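Local atomic coordinates of soluble lytic transglycosylase B3 (Pseudomonas aeruginosa, PDB entry 5ANZ), a protein that probably cleaves the glycan strands of peptidoglycan as a lytic transglycosylase in cell-wall turnover, and carries a bound calcium ion. Residues S266-T271 with A393-Q398; G187-S192 with D226-P231; E49-A54 with L163-R168; Q251-E256 with L339-K344. All coordinates share one frame; numbering follows the deposited sequence.

In the fold
From the N terminus, contact 3 comes first: helix 48-61 is joined by helix 156-166 after a largely helical excursion of 108 residues. Contact 2 follows in series and closes a short loop of 33 residues that takes in most of the calcium site, tying the turn after helix 170-186 to the approach of helix 231-244. Contacts 1 and 4 cross, since their segments alternate along the chain: 251-256, 266-271, 339-344, 393-398. Contact 4 ties the five-stranded sheet to helix 330-343, while contact 1 reaches from the same sheet region to the putative peptidoglycan-binding domain. Contacts 1 and 2 lie on opposite sides of the chain's centre, their own centres about 45 Å apart.

Contact 1 (S266-T271 with A393-Q398); sequences SLAELT and AIRACQ
R395 reaches out from helix 388-401 and ends against the 266-271 segment, bonded to two of its oxygens, with a third carbonyl over its face. Its NH1 meets E269 OE2 at 2.8 Å in a salt bridge that is almost straight, 172° at the hydrogen. The oxygen lies in the guanidinium plane and is approached on its anti side. The two planes are 77° apart, and NH1 bonds OE2 alone of the two carboxylate oxygens. Next to it, NH2 donates to A268 O at 3.1 Å, a more bent bond whose donor stands above the carbonyl plane. S266 covers one face: its carbonyl O sits over the centre of the guanidinium, and its CA comes 3.4 Å from R395 NE.

The arginine chain runs extended from CG to NE, which carries the charged end across to the loop. E269 does the reverse and folds back at chi2 (-74°), swinging its carboxylate toward the arginine. Further out, R391, one helical turn earlier, makes a second salt bridge to the same E269 OE2, and the carbonyl of A405 takes the hydrogen of R395 NE. Sharing one oxygen between two arginines probably favours the charged form of the glutamate. A268 is the centre of an inverse gamma turn, and its carbonyl points to the R395 guanidinium. This is an interdomain polar contact, a buried arginine of the putative peptidoglycan-binding domain gripping a loop of the transglycosylase domain.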
loop_
_atom_site.group_PDB
_atom_site.type_symbol
_atom_site.label_atom_id
_atom_site.label_comp_id
_atom_site.label_asym_id
_atom_site.label_seq_id
_atom_site.Cartn_x
_atom_site.Cartn_y
_atom_site.Cartn_z
ATOM N N SER A 266 -15.472 18.896 -0.044
ATOM C CA SER A 266 -15.735 18.007 -1.172
ATOM C C SER A 266 -14.521 17.908 -2.096
ATOM O O SER A 266 -14.436 17.004 -2.925
ATOM C CB SER A 266 -16.965 18.479 -1.960
ATOM O OG SER A 266 -16.735 19.736 -2.572
ATOM N N LEU A 267 -13.571 18.828 -1.929
ATOM C CA LEU A 267 -12.327 18.828 -2.710
ATOM C C LEU A 267 -11.325 17.750 -2.294
ATOM O O LEU A 267 -10.295 17.568 -2.946
ATOM C CB LEU A 267 -11.647 20.199 -2.616
ATOM C CG LEU A 267 -12.156 21.356 -3.487
ATOM C CD1 LEU A 267 -12.858 20.848 -4.742
ATOM C CD2 LEU A 267 -13.037 22.311 -2.712
ATOM N N ALA A 268 -11.622 17.038 -1.214
ATOM C CA ALA A 268 -10.706 16.032 -0.690
ATOM C C ALA A 268 -10.865 14.695 -1.407
ATOM O O ALA A 268 -11.516 13.782 -0.905
ATOM C CB ALA A 268 -10.919 15.868 0.808
ATOM N N GLU A 269 -10.271 14.596 -2.591
ATOM C CA GLU A 269 -10.345 13.411 -3.434
ATOM C C GLU A 269 -9.068 13.311 -4.241
ATOM O O GLU A 269 -8.632 14.304 -4.822
ATOM C CB GLU A 269 -11.549 13.473 -4.394
ATOM C CG GLU A 269 -12.896 13.186 -3.773
ATOM C CD GLU A 269 -13.105 11.712 -3.467
ATOM O OE1 GLU A 269 -12.512 10.855 -4.161
ATOM O OE2 GLU A 269 -13.869 11.413 -2.528
ATOM N N LEU A 270 -8.469 12.124 -4.302
ATOM C CA LEU A 270 -7.194 11.985 -4.996
ATOM C C LEU A 270 -7.318 12.271 -6.491
ATOM O O LEU A 270 -6.330 12.620 -7.142
ATOM C CB LEU A 270 -6.602 10.583 -4.778
ATOM C CG LEU A 270 -5.886 10.354 -3.439
ATOM C CD1 LEU A 270 -5.000 11.543 -3.101
ATOM C CD2 LEU A 270 -6.871 10.086 -2.311
ATOM N N THR A 271 -8.530 12.140 -7.027
ATOM C CA THR A 271 -8.801 12.437 -8.432
ATOM C C THR A 271 -8.927 13.933 -8.696
ATOM O O THR A 271 -8.983 14.368 -9.851
ATOM C CB THR A 271 -10.097 11.772 -8.908
ATOM O OG1 THR A 271 -11.170 12.181 -8.049
ATOM C CG2 THR A 271 -9.962 10.262 -8.879
ATOM N N ALA A 393 -22.057 9.757 -2.147
ATOM C CA ALA A 393 -23.336 9.588 -1.480
ATOM C C ALA A 393 -23.264 10.117 -0.064
ATOM O O ALA A 393 -24.197 10.746 0.428
ATOM C CB ALA A 393 -23.731 8.129 -1.473
ATOM N N ILE A 394 -22.150 9.839 0.603
ATOM C CA ILE A 394 -21.957 10.327 1.953
ATOM C C ILE A 394 -21.999 11.853 1.973
ATOM O O ILE A 394 -22.688 12.439 2.806
ATOM C CB ILE A 394 -20.634 9.810 2.544
ATOM C CG1 ILE A 394 -20.731 8.304 2.761
ATOM C CG2 ILE A 394 -20.314 10.511 3.856
ATOM C CD1 ILE A 394 -19.406 7.665 3.096
ATOM N N ARG A 395 -21.286 12.492 1.051
ATOM C CA ARG A 395 -21.254 13.953 1.006
ATOM C C ARG A 395 -22.647 14.548 0.781
ATOM O O ARG A 395 -22.995 15.568 1.378
ATOM C CB ARG A 395 -20.298 14.436 -0.081
ATOM C CG ARG A 395 -18.859 14.095 0.205
ATOM C CD ARG A 395 -17.936 14.878 -0.713
ATOM N NE ARG A 395 -16.582 14.917 -0.179
ATOM C CZ ARG A 395 -15.602 14.108 -0.560
ATOM N NH1 ARG A 395 -15.821 13.193 -1.498
ATOM N NH2 ARG A 395 -14.400 14.229 -0.005
ATOM N N ALA A 396 -23.448 13.916 -0.071
ATOM C CA ALA A 396 -24.802 14.422 -0.318
ATOM C C ALA A 396 -25.643 14.316 0.954
ATOM O O ALA A 396 -26.443 15.202 1.273
ATOM C CB ALA A 396 -25.468 13.661 -1.452
ATOM N N CYS A 397 -25.443 13.221 1.686
ATOM C CA CYS A 397 -26.188 13.002 2.911
ATOM C C CYS A 397 -25.752 13.981 3.998
ATOM O O CYS A 397 -26.589 14.530 4.728
ATOM C CB CYS A 397 -26.013 11.560 3.381
ATOM S SG CYS A 397 -27.109 11.107 4.730
ATOM N N GLN A 398 -24.445 14.210 4.101
ATOM C CA GLN A 398 -23.929 15.164 5.079
ATOM C C GLN A 398 -24.513 16.554 4.821
ATOM O O GLN A 398 -24.948 17.242 5.748
ATOM C CB GLN A 398 -22.397 15.190 5.045
ATOM C CG GLN A 398 -21.776 13.906 5.568
ATOM C CD GLN A 398 -20.273 13.850 5.361
ATOM O OE1 GLN A 398 -19.769 14.162 4.280
ATOM N NE2 GLN A 398 -19.547 13.442 6.400
#

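Contact 2 (G187-S192 with D226-P231); sequences GDVPAS and DIWGSP
V189 lies against one face of the W228 indole, the two side chains crossing at about a right angle. Its CG1 sits over the six-membered ring, 3.7 Å from the centroid and 16° off the ring normal, a CH-pi contact. The closest approach is V189 CG1 to W228 CZ3, 3.6 Å. CB lies over CE3, and CG2 reaches back toward the fused bond at CD2, so the valine spreads along the ring instead of touching it with one methyl. A chi1 of 66° places CG1 between the backbone N and the carbonyl carbon of V189 and turns it onto the ring. I227 CG1 covers the opposite face, and the indole is thus held between two aliphatic groups. Its NE1 hydrogen goes to the carbonyl of I195, which helps to set the rotation of the ring.

D226 shapes the backbone that carries the tryptophan. Its OD1 accepts from W228 N at 3.0 Å and from G229 N at 2.8 Å, both reaching it from the same face of the carboxylate. D188 packs alongside, its backbone O 3.9 Å from D226 CB, while its carboxylate turns to R225 N and H212. D226 N in turn donates to D233, a calcium ligand, and the side chain of D226 is about 5 Å from the calcium ion. The Asx turn and Asx motif at D226 thus sit in the second shell of the calcium site, where the loop leads into helix 231-244.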
loop_
_atom_site.group_PDB
_atom_site.type_symbol
_atom_site.label_atom_id
_atom_site.label_comp_id
_atom_site.label_asym_id
_atom_site.label_seq_id
_atom_site.Cartn_x
_atom_site.Cartn_y
_atom_site.Cartn_z
ATOM N N GLY A 187 16.890 -19.051 -11.551
ATOM C CA GLY A 187 17.838 -19.234 -10.463
ATOM C C GLY A 187 18.068 -18.064 -9.518
ATOM O O GLY A 187 19.098 -18.034 -8.828
ATOM N N ASP A 188 17.131 -17.118 -9.465
ATOM C CA ASP A 188 17.258 -15.966 -8.555
ATOM C C ASP A 188 17.347 -16.399 -7.085
ATOM O O ASP A 188 17.974 -15.719 -6.257
ATOM C CB ASP A 188 16.078 -14.991 -8.703
ATOM C CG ASP A 188 16.135 -14.152 -9.986
ATOM O OD1 ASP A 188 17.236 -13.864 -10.510
ATOM O OD2 ASP A 188 15.043 -13.747 -10.449
ATOM N N VAL A 189 16.708 -17.521 -6.769
ATOM C CA VAL A 189 16.666 -18.046 -5.403
ATOM C C VAL A 189 16.343 -19.540 -5.465
ATOM O O VAL A 189 15.626 -19.973 -6.358
ATOM C CB VAL A 189 15.598 -17.298 -4.559
ATOM C CG1 VAL A 189 14.181 -17.576 -5.101
ATOM C CG2 VAL A 189 15.704 -17.640 -3.091
ATOM N N PRO A 190 16.881 -20.338 -4.530
ATOM C CA PRO A 190 16.470 -21.746 -4.458
ATOM C C PRO A 190 15.034 -21.870 -3.964
ATOM O O PRO A 190 14.573 -21.045 -3.170
ATOM C CB PRO A 190 17.449 -22.363 -3.447
ATOM C CG PRO A 190 18.607 -21.392 -3.369
ATOM C CD PRO A 190 17.981 -20.029 -3.604
ATOM N N ALA A 191 14.337 -22.895 -4.435
ATOM C CA ALA A 191 12.951 -23.117 -4.047
ATOM C C ALA A 191 12.760 -23.130 -2.527
ATOM O O ALA A 191 11.801 -22.543 -2.007
ATOM C CB ALA A 191 12.459 -24.419 -4.658
ATOM N N SER A 192 13.689 -23.762 -1.811
ATOM C CA SER A 192 13.582 -23.815 -0.359
ATOM C C SER A 192 13.544 -22.441 0.305
ATOM O O SER A 192 13.006 -22.317 1.404
ATOM C CB SER A 192 14.744 -24.603 0.241
ATOM O OG SER A 192 14.662 -25.968 -0.125
ATOM N N ASP A 226 18.183 -11.240 -6.260
ATOM C CA ASP A 226 17.883 -11.877 -4.977
ATOM C C ASP A 226 17.282 -10.906 -3.971
ATOM O O ASP A 226 18.003 -10.316 -3.158
ATOM C CB ASP A 226 19.154 -12.495 -4.412
ATOM C CG ASP A 226 18.951 -13.092 -3.029
ATOM O OD1 ASP A 226 17.788 -13.337 -2.648
ATOM O OD2 ASP A 226 19.963 -13.327 -2.335
ATOM N N ILE A 227 15.960 -10.759 -4.015
ATOM C CA ILE A 227 15.285 -9.829 -3.119
ATOM C C ILE A 227 15.024 -10.480 -1.766
ATOM O O ILE A 227 14.368 -9.886 -0.923
ATOM C CB ILE A 227 13.943 -9.333 -3.698
ATOM C CG1 ILE A 227 13.014 -10.516 -3.964
ATOM C CG2 ILE A 227 14.175 -8.540 -5.002
ATOM C CD1 ILE A 227 11.579 -10.095 -4.357
ATOM N N TRP A 228 15.540 -11.694 -1.572
ATOM C CA TRP A 228 15.443 -12.387 -0.287
ATOM C C TRP A 228 16.672 -12.164 0.590
ATOM O O TRP A 228 16.548 -11.830 1.781
ATOM C CB TRP A 228 15.231 -13.899 -0.525
ATOM C CG TRP A 228 13.928 -14.172 -1.212
ATOM C CD1 TRP A 228 12.737 -14.474 -0.615
ATOM C CD2 TRP A 228 13.670 -14.159 -2.628
ATOM N NE1 TRP A 228 11.763 -14.634 -1.556
ATOM C CE2 TRP A 228 12.304 -14.448 -2.803
ATOM C CE3 TRP A 228 14.463 -13.920 -3.756
ATOM C CZ2 TRP A 228 11.703 -14.507 -4.062
ATOM C CZ3 TRP A 228 13.860 -13.968 -5.020
ATOM C CH2 TRP A 228 12.496 -14.256 -5.157
ATOM N N GLY A 229 17.852 -12.364 0.017
ATOM C CA GLY A 229 19.070 -12.374 0.806
ATOM C C GLY A 229 20.062 -11.266 0.521
ATOM O O GLY A 229 21.093 -11.161 1.192
ATOM N N SER A 230 19.775 -10.434 -0.477
ATOM C CA SER A 230 20.712 -9.378 -0.847
ATOM C C SER A 230 20.149 -7.987 -0.611
ATOM O O SER A 230 19.265 -7.565 -1.347
ATOM C CB SER A 230 21.086 -9.490 -2.323
ATOM O OG SER A 230 21.755 -8.312 -2.741
ATOM N N PRO A 231 20.667 -7.260 0.386
ATOM C CA PRO A 231 20.121 -5.910 0.586
ATOM C C PRO A 231 20.298 -5.039 -0.676
ATOM O O PRO A 231 19.396 -4.269 -1.026
ATOM C CB PRO A 231 20.947 -5.365 1.757
ATOM C CG PRO A 231 21.442 -6.604 2.479
ATOM C CD PRO A 231 21.670 -7.625 1.407
#

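Contact 3 (E49-A54 with L163-R168)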
loop_
_atom_site.group_PDB
_atom_site.type_symbol
_atom_site.label_atom_id
_atom_site.label_comp_id
_atom_site.label_asym_id
_atom_site.label_seq_id
_atom_site.Cartn_x
_atom_site.Cartn_y
_atom_site.Cartn_z
ATOM N N GLU A 49 -3.637 -33.132 -5.882
ATOM C CA GLU A 49 -2.757 -33.822 -6.813
ATOM C C GLU A 49 -3.317 -33.752 -8.230
ATOM O O GLU A 49 -2.573 -33.553 -9.191
ATOM C CB GLU A 49 -2.556 -35.282 -6.397
ATOM C CG GLU A 49 -1.793 -35.464 -5.090
ATOM C CD GLU A 49 -2.611 -35.083 -3.868
ATOM O OE1 GLU A 49 -3.802 -34.738 -4.025
ATOM O OE2 GLU A 49 -2.061 -35.128 -2.747
ATOM N N GLN A 50 -4.630 -33.922 -8.360
ATOM C CA GLN A 50 -5.276 -33.783 -9.659
ATOM C C GLN A 50 -5.086 -32.365 -10.186
ATOM O O GLN A 50 -4.709 -32.170 -11.341
ATOM C CB GLN A 50 -6.766 -34.130 -9.573
ATOM C CG GLN A 50 -7.066 -35.628 -9.649
ATOM C CD GLN A 50 -8.483 -35.959 -9.218
ATOM O OE1 GLN A 50 -9.227 -35.087 -8.766
ATOM N NE2 GLN A 50 -8.866 -37.225 -9.356
ATOM N N TRP A 51 -5.335 -31.370 -9.341
ATOM C CA TRP A 51 -5.138 -30.000 -9.778
ATOM C C TRP A 51 -3.675 -29.787 -10.179
ATOM O O TRP A 51 -3.393 -29.150 -11.191
ATOM C CB TRP A 51 -5.541 -28.986 -8.696
ATOM C CG TRP A 51 -4.979 -27.642 -9.030
ATOM C CD1 TRP A 51 -5.563 -26.672 -9.795
ATOM C CD2 TRP A 51 -3.686 -27.145 -8.666
ATOM N NE1 TRP A 51 -4.710 -25.593 -9.914
ATOM C CE2 TRP A 51 -3.553 -25.865 -9.234
ATOM C CE3 TRP A 51 -2.627 -27.664 -7.918
ATOM C CZ2 TRP A 51 -2.405 -25.088 -9.065
ATOM C CZ3 TRP A 51 -1.485 -26.888 -7.750
ATOM C CH2 TRP A 51 -1.384 -25.621 -8.325
ATOM N N ARG A 52 -2.751 -30.332 -9.391
ATOM C CA ARG A 52 -1.322 -30.119 -9.634
ATOM C C ARG A 52 -0.851 -30.762 -10.941
ATOM O O ARG A 52 -0.100 -30.150 -11.706
ATOM C CB ARG A 52 -0.497 -30.668 -8.468
ATOM C CG ARG A 52 0.990 -30.490 -8.641
ATOM C CD ARG A 52 1.727 -31.335 -7.639
ATOM N NE ARG A 52 1.472 -32.749 -7.891
ATOM C CZ ARG A 52 1.509 -33.699 -6.967
ATOM N NH1 ARG A 52 1.800 -33.395 -5.712
ATOM N NH2 ARG A 52 1.252 -34.953 -7.304
ATOM N N ASP A 53 -1.269 -31.994 -11.188
ATOM C CA ASP A 53 -0.833 -32.677 -12.396
ATOM C C ASP A 53 -1.371 -31.957 -13.620
ATOM O O ASP A 53 -0.696 -31.879 -14.645
ATOM C CB ASP A 53 -1.275 -34.140 -12.387
ATOM C CG ASP A 53 -0.581 -34.945 -11.306
ATOM O OD1 ASP A 53 0.501 -34.517 -10.846
ATOM O OD2 ASP A 53 -1.117 -36.001 -10.916
ATOM N N ALA A 54 -2.582 -31.418 -13.500
ATOM C CA ALA A 54 -3.188 -30.662 -14.590
ATOM C C ALA A 54 -2.464 -29.330 -14.768
ATOM O O ALA A 54 -2.223 -28.899 -15.897
ATOM C CB ALA A 54 -4.676 -30.440 -14.334
ATOM N N LEU A 163 -3.856 -21.064 -3.254
ATOM C CA LEU A 163 -4.848 -20.115 -3.784
ATOM C C LEU A 163 -5.342 -20.504 -5.180
ATOM O O LEU A 163 -6.516 -20.324 -5.501
ATOM C CB LEU A 163 -4.256 -18.709 -3.817
ATOM C CG LEU A 163 -3.894 -18.122 -2.456
ATOM C CD1 LEU A 163 -3.216 -16.783 -2.645
ATOM C CD2 LEU A 163 -5.140 -17.958 -1.600
ATOM N N ALA A 164 -4.446 -21.027 -6.014
ATOM C CA ALA A 164 -4.850 -21.492 -7.340
ATOM C C ALA A 164 -5.847 -22.642 -7.229
ATOM O O ALA A 164 -6.853 -22.699 -7.950
ATOM C CB ALA A 164 -3.629 -21.917 -8.149
ATOM N N TYR A 165 -5.559 -23.565 -6.318
ATOM C CA TYR A 165 -6.387 -24.749 -6.122
ATOM C C TYR A 165 -7.755 -24.435 -5.523
ATOM O O TYR A 165 -8.774 -24.911 -6.016
ATOM C CB TYR A 165 -5.650 -25.754 -5.231
ATOM C CG TYR A 165 -6.474 -26.955 -4.790
ATOM C CD1 TYR A 165 -7.050 -27.816 -5.717
ATOM C CD2 TYR A 165 -6.643 -27.243 -3.441
ATOM C CE1 TYR A 165 -7.786 -28.920 -5.312
ATOM C CE2 TYR A 165 -7.374 -28.345 -3.025
ATOM C CZ TYR A 165 -7.944 -29.182 -3.965
ATOM O OH TYR A 165 -8.678 -30.279 -3.559
ATOM N N GLU A 166 -7.785 -23.635 -4.462
ATOM C CA GLU A 166 -9.046 -23.401 -3.759
ATOM C C GLU A 166 -9.236 -21.972 -3.256
ATOM O O GLU A 166 -10.026 -21.737 -2.348
ATOM C CB GLU A 166 -9.161 -24.374 -2.585
ATOM C CG GLU A 166 -7.972 -24.340 -1.638
ATOM C CD GLU A 166 -8.073 -25.374 -0.530
ATOM O OE1 GLU A 166 -9.203 -25.682 -0.097
ATOM O OE2 GLU A 166 -7.017 -25.881 -0.090
ATOM N N GLY A 167 -8.515 -21.021 -3.844
ATOM C CA GLY A 167 -8.627 -19.625 -3.451
ATOM C C GLY A 167 -9.782 -18.901 -4.118
ATOM O O GLY A 167 -10.399 -19.415 -5.048
ATOM N N ARG A 168 -10.079 -17.701 -3.635
ATOM C CA ARG A 168 -11.178 -16.908 -4.184
ATOM C C ARG A 168 -10.764 -16.201 -5.471
ATOM O O ARG A 168 -11.615 -15.786 -6.265
ATOM C CB ARG A 168 -11.665 -15.874 -3.163
ATOM C CG ARG A 168 -12.421 -16.459 -1.989
ATOM C CD ARG A 168 -13.031 -15.361 -1.137
ATOM N NE ARG A 168 -13.821 -15.904 -0.037
ATOM C CZ ARG A 168 -15.064 -16.358 -0.162
ATOM N NH1 ARG A 168 -15.664 -16.342 -1.345
ATOM N NH2 ARG A 168 -15.708 -16.835 0.897
#
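W51 leaves helix 48-61 and meets the C-terminal part of helix 156-166, touching Y165 and A164 in succession. Its CB comes first, 3.5 Å from Y165 CD1 and farther from CE1. W51 CG is next, 3.9 Å from Y165 CD1. With CG anti to the backbone N (chi1 164°), the indole is thrown forward from its helix, and its five-membered ring passes beneath the backbone of Y165. There Y165 CA stands 4.2 Å from the ring centroid and only 5° off the normal, a CH-pi contact squarely over the face. Y165 CB lies above the same plane, nearer the rim and closest to CD2. NE1 passes near the A164 carbonyl without a bond to it, and CE2 approaches A164 CB more loosely than CZ2 does. Beyond the fused bond, W51 CZ2 is 3.5 Å from A164 CB at the far end of the indole.

The two aromatic rings do not stack. Their centroids, taken on the W51 five-membered ring, are 5.8 Å apart and the planes are inclined at 56°. The CD1 side of the tyrosine ring meets W51 CB obliquely, while Y165 CA and CB cover the indole face. The hydroxyl of Y165 bonds to the carbonyl of Q46, just before the first helix. Rings of F48, F55 and H174 also meet W51, and L177 of helix 170-186 and F73 of helix 66-73 touch it. The contact is a buried helix-to-helix interface centred on one tryptophan, within the helical part of the transglycosylase domain and away from the calcium and sugar sites.

Contact 4 (Q251-E256 with L339-K344); sequences QPWGFE and LADSFK
The indole NE1 of W253 divides its hydrogen between both oxygens of D341. W253 NE1 lies 3.1 Å from D341 OD2 and 3.2 Å from D341 OD1, and both bonds are weak; the one to OD1 is the straighter, 153° at the hydrogen against 137°. D341 CG lies at the indole edge in the ring plane, opposite NE1, which brings both oxygens within range of the one N-H; the planes of ring and carboxylate are 31° apart. D341 OD2 also lies beside the six-membered ring, 3.5 Å from W253 CZ2, so the carboxylate follows the edge of the indole rather than either face.

OD2 has a second donor. A water 2.8 Å from D341 OD2 gives it one hydrogen and gives the other to G254 O at 2.7 Å, linking the aspartate to the first residue of strand 254-258. The aspartate thus collects two weak bonds from the ring and one good bond from the water, and the carbonyl of G254 is satisfied by the same water. These donors probably favour the charged form of D341.

The side chain of W253 points toward helix 330-343. There L334 and L338 pack against the buried indole, while the backbone of W253 pairs with that of L317 and so keeps the residue close to the sheet. What results is a sheet-to-helix junction at the entrance of strand 254-258: W253 is bonded directly, and G254 through a water, to D341 in the C-terminal part of helix 330-343.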
loop_
_atom_site.group_PDB
_atom_site.type_symbol
_atom_site.label_atom_id
_atom_site.label_comp_id
_atom_site.label_asym_id
_atom_site.label_seq_id
_atom_site.Cartn_x
_atom_site.Cartn_y
_atom_site.Cartn_z
ATOM N N GLN A 251 11.574 15.785 -4.439
ATOM C CA GLN A 251 10.270 16.435 -4.313
ATOM C C GLN A 251 9.546 15.833 -3.110
ATOM O O GLN A 251 9.605 14.634 -2.893
ATOM C CB GLN A 251 9.445 16.252 -5.603
ATOM C CG GLN A 251 8.345 17.287 -5.778
ATOM C CD GLN A 251 7.630 17.148 -7.107
ATOM O OE1 GLN A 251 6.625 16.445 -7.213
ATOM N NE2 GLN A 251 8.153 17.814 -8.133
ATOM N N PRO A 252 8.878 16.664 -2.302
ATOM C CA PRO A 252 8.164 16.077 -1.159
ATOM C C PRO A 252 6.980 15.211 -1.601
ATOM O O PRO A 252 6.342 15.502 -2.622
ATOM C CB PRO A 252 7.674 17.304 -0.361
ATOM C CG PRO A 252 7.769 18.467 -1.298
ATOM C CD PRO A 252 8.854 18.135 -2.305
ATOM N N TRP A 253 6.704 14.154 -0.843
ATOM C CA TRP A 253 5.503 13.355 -1.082
ATOM C C TRP A 253 4.261 14.190 -0.793
ATOM O O TRP A 253 3.192 13.979 -1.374
ATOM C CB TRP A 253 5.507 12.097 -0.215
ATOM C CG TRP A 253 5.631 12.399 1.242
ATOM C CD1 TRP A 253 6.789 12.462 1.979
ATOM C CD2 TRP A 253 4.563 12.714 2.131
ATOM N NE1 TRP A 253 6.493 12.778 3.288
ATOM C CE2 TRP A 253 5.140 12.947 3.407
ATOM C CE3 TRP A 253 3.174 12.818 1.985
ATOM C CZ2 TRP A 253 4.366 13.268 4.514
ATOM C CZ3 TRP A 253 2.410 13.139 3.082
ATOM C CH2 TRP A 253 3.011 13.361 4.339
ATOM N N GLY A 254 4.414 15.141 0.114
ATOM C CA GLY A 254 3.297 15.943 0.553
ATOM C C GLY A 254 3.645 16.531 1.892
ATOM O O GLY A 254 4.770 16.388 2.387
ATOM N N PHE A 255 2.685 17.224 2.472
ATOM C CA PHE A 255 2.940 17.863 3.756
ATOM C C PHE A 255 1.633 18.245 4.421
ATOM O O PHE A 255 0.601 18.397 3.763
ATOM C CB PHE A 255 3.835 19.104 3.572
ATOM C CG PHE A 255 3.445 19.970 2.398
ATOM C CD1 PHE A 255 2.456 20.924 2.517
ATOM C CD2 PHE A 255 4.066 19.812 1.170
ATOM C CE1 PHE A 255 2.097 21.713 1.442
ATOM C CE2 PHE A 255 3.712 20.592 0.094
ATOM C CZ PHE A 255 2.723 21.544 0.227
ATOM N N GLU A 256 1.680 18.418 5.736
ATOM C CA GLU A 256 0.500 18.839 6.469
ATOM C C GLU A 256 0.154 20.288 6.200
ATOM O O GLU A 256 1.039 21.120 6.018
ATOM C CB GLU A 256 0.713 18.623 7.971
ATOM C CG GLU A 256 -0.543 18.864 8.773
ATOM C CD GLU A 256 -0.361 18.574 10.245
ATOM O OE1 GLU A 256 0.792 18.305 10.663
ATOM O OE2 GLU A 256 -1.379 18.612 10.972
ATOM N N LEU A 339 7.182 8.232 7.690
ATOM C CA LEU A 339 8.339 7.471 8.155
ATOM C C LEU A 339 9.626 8.010 7.515
ATOM O O LEU A 339 10.643 8.201 8.186
ATOM C CB LEU A 339 8.177 5.984 7.841
ATOM C CG LEU A 339 9.329 5.091 8.290
ATOM C CD1 LEU A 339 9.594 5.193 9.802
ATOM C CD2 LEU A 339 9.003 3.647 7.910
ATOM N N ALA A 340 9.583 8.242 6.203
ATOM C CA ALA A 340 10.744 8.813 5.525
ATOM C C ALA A 340 11.109 10.147 6.156
ATOM O O ALA A 340 12.273 10.403 6.442
ATOM C CB ALA A 340 10.456 8.990 4.040
ATOM N N ASP A 341 10.100 10.983 6.410
ATOM C CA ASP A 341 10.364 12.265 7.087
ATOM C C ASP A 341 10.966 12.085 8.488
ATOM O O ASP A 341 11.822 12.856 8.930
ATOM C CB ASP A 341 9.066 13.069 7.230
ATOM C CG ASP A 341 8.524 13.584 5.903
ATOM O OD1 ASP A 341 9.213 13.460 4.866
ATOM O OD2 ASP A 341 7.407 14.161 5.924
ATOM N N SER A 342 10.482 11.074 9.199
ATOM C CA SER A 342 10.934 10.823 10.569
ATOM C C SER A 342 12.426 10.522 10.664
ATOM O O SER A 342 13.067 10.798 11.669
ATOM C CB SER A 342 10.157 9.657 11.178
ATOM O OG SER A 342 8.773 9.930 11.278
ATOM N N PHE A 343 12.993 9.926 9.620
ATOM C CA PHE A 343 14.417 9.607 9.682
ATOM C C PHE A 343 15.270 10.862 9.872
ATOM O O PHE A 343 16.339 10.796 10.457
ATOM C CB PHE A 343 14.875 8.870 8.417
ATOM C CG PHE A 343 14.191 7.549 8.185
ATOM C CD1 PHE A 343 13.818 6.727 9.237
ATOM C CD2 PHE A 343 13.952 7.115 6.879
ATOM C CE1 PHE A 343 13.194 5.503 8.999
ATOM C CE2 PHE A 343 13.315 5.888 6.615
ATOM C CZ PHE A 343 12.943 5.074 7.668
ATOM N N LYS A 344 14.760 11.994 9.382
ATOM C CA LYS A 344 15.476 13.265 9.455
ATOM C C LYS A 344 14.880 14.186 10.513
ATOM O O LYS A 344 15.225 15.379 10.561
ATOM C CB LYS A 344 15.459 13.976 8.101
ATOM C CG LYS A 344 16.152 13.203 6.992
ATOM C CD LYS A 344 16.407 14.079 5.775
ATOM C CE LYS A 344 17.870 14.000 5.342
ATOM N NZ LYS A 344 18.271 12.626 4.929
HETATM O O HOH W 1 6.223 16.297 4.621
#